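Local coordinates for protein HTPA Reductase (Selaginella moellendorffii, PDB 5U5N) that probably catalyses the NAD(P)H-dependent reduction of 4-hydroxy-tetrahydrodipicolinate to tetrahydrodipicolinate, the fourth step from aspartate on the diaminopimelate route to lysine, at residues Y267-I270 against D271-E274. Numbering follows the deposited sequence.
Sequences YNMI and DVLE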
loop_
_atom_site.group_PDB
_atom_site.type_symbol
_atom_site.label_atom_id
_atom_site.label_comp_id
_atom_site.label_asym_id
_atom_site.label_seq_id
_atom_site.Cartn_x
_atom_site.Cartn_y
_atom_site.Cartn_z
ATOM N N TYR A 267 18.373 -6.393 14.996
ATOM C CA TYR A 267 17.585 -5.811 13.938
ATOM C C TYR A 267 16.547 -6.831 13.545
ATOM O O TYR A 267 16.665 -8.000 13.907
ATOM C CB TYR A 267 18.460 -5.463 12.735
ATOM C CG TYR A 267 19.531 -4.424 13.026
ATOM C CD1 TYR A 267 20.764 -4.784 13.556
ATOM C CD2 TYR A 267 19.292 -3.057 12.772
ATOM C CE1 TYR A 267 21.736 -3.828 13.815
ATOM C CE2 TYR A 267 20.241 -2.093 13.019
ATOM C CZ TYR A 267 21.462 -2.464 13.542
ATOM O OH TYR A 267 22.377 -1.460 13.779
ATOM N N ASN A 268 15.509 -6.361 12.860
ATOM C CA ASN A 268 14.507 -7.204 12.237
ATOM C C ASN A 268 14.366 -6.850 10.731
ATOM O O ASN A 268 15.134 -6.071 10.210
ATOM C CB ASN A 268 13.203 -7.087 13.022
ATOM C CG ASN A 268 12.545 -5.675 12.922
ATOM O OD1 ASN A 268 12.930 -4.847 12.122
ATOM N ND2 ASN A 268 11.569 -5.422 13.752
ATOM N N MET A 269 13.443 -7.470 10.030
ATOM C CA MET A 269 13.318 -7.259 8.605
ATOM C C MET A 269 12.787 -5.856 8.222
ATOM O O MET A 269 13.067 -5.367 7.124
ATOM C CB MET A 269 12.463 -8.375 8.005
ATOM C CG MET A 269 12.318 -8.374 6.489
ATOM S SD MET A 269 13.833 -8.353 5.460
ATOM C CE MET A 269 14.782 -9.624 6.262
ATOM N N ILE A 270 12.048 -5.206 9.125
ATOM C CA ILE A 270 11.628 -3.790 8.911
ATOM C C ILE A 270 12.880 -2.910 8.826
ATOM O O ILE A 270 12.994 -2.057 7.948
ATOM C CB ILE A 270 10.765 -3.231 10.079
ATOM C CG1 ILE A 270 9.485 -4.040 10.281
ATOM C CG2 ILE A 270 10.458 -1.733 9.904
ATOM C CD1 ILE A 270 8.522 -4.044 9.140
ATOM N N ASP A 271 13.815 -3.123 9.758
ATOM C CA ASP A 271 15.088 -2.376 9.757
ATOM C C ASP A 271 15.841 -2.551 8.443
ATOM O O ASP A 271 16.395 -1.612 7.969
ATOM C CB ASP A 271 15.993 -2.824 10.924
ATOM C CG ASP A 271 15.361 -2.573 12.292
ATOM O OD1 ASP A 271 14.720 -1.517 12.478
ATOM O OD2 ASP A 271 15.498 -3.432 13.172
ATOM N N VAL A 272 15.855 -3.770 7.898
ATOM C CA VAL A 272 16.497 -4.084 6.615
ATOM C C VAL A 272 15.805 -3.283 5.493
ATOM O O VAL A 272 16.468 -2.688 4.676
ATOM C CB VAL A 272 16.476 -5.602 6.277
ATOM C CG1 VAL A 272 17.065 -5.910 4.901
ATOM C CG2 VAL A 272 17.198 -6.427 7.335
ATOM N N LEU A 273 14.480 -3.277 5.473
ATOM C CA LEU A 273 13.727 -2.518 4.445
ATOM C C LEU A 273 14.071 -1.017 4.500
ATOM O O LEU A 273 14.318 -0.393 3.486
ATOM C CB LEU A 273 12.227 -2.756 4.606
ATOM C CG LEU A 273 11.759 -4.135 4.144
ATOM C CD1 LEU A 273 10.397 -4.497 4.715
ATOM C CD2 LEU A 273 11.726 -4.255 2.624
ATOM N N GLU A 274 14.119 -0.479 5.711
ATOM C CA GLU A 274 14.476 0.921 5.950
ATOM C C GLU A 274 15.881 1.276 5.467
ATOM O O GLU A 274 16.115 2.386 5.047
ATOM C CB GLU A 274 14.328 1.289 7.432
ATOM C CG GLU A 274 12.897 1.459 7.919
ATOM C CD GLU A 274 12.769 1.393 9.437
ATOM O OE1 GLU A 274 13.637 0.746 10.087
ATOM O OE2 GLU A 274 11.795 1.929 9.998
#
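N268 sets its CG between its own backbone N and carbonyl carbon (chi1 67°), which turns OD1 to D271 N; D271 holds CG beside its backbone N (chi1 -61°), which brings OD2 to N268 N. The two side chains cross at about a right angle. They form a capping box at the start of helix 269-274, with N268 as the N-cap. N268 OD1 accepts from D271 N at 3.1 Å, with the donor nearly in line with the C=O bond. In return, N268 N gives its hydrogen to D271 OD2 at 2.9 Å, meeting the anti side of the carboxylate 29° out of its plane. The amide and carboxylate planes are only moderately tilted against each other. Positively charged K264 makes a long, weak ion pair with D271 OD2, which probably favours the charged carboxylate. With an alanine at D271, N268 N would probably lose its side-chain acceptor, opening one half of the box, and K264 its distant counter-charge. The Y267 ring stands almost perpendicular to the carboxylate, and D271 CB lies at its edge, 3.8 Å from Y267 CD2. Y267 ends strand 266-267, which runs parallel to strand 123-125 in the Rossmann-type sheet, so the box marks the change from strand to helix. Helix 241-259 covers Y267, M269 and V272; I270 and L273 pack on helix 131-146 and on F147 of the second subunit. M269 also touches A126 and M129, two residues that bind NAD. Past the cap, L273 N bonds to M269 O and E274 N to I270 O, both at 3.0 Å. M269 SD rests 3.9 Å from V272 CB.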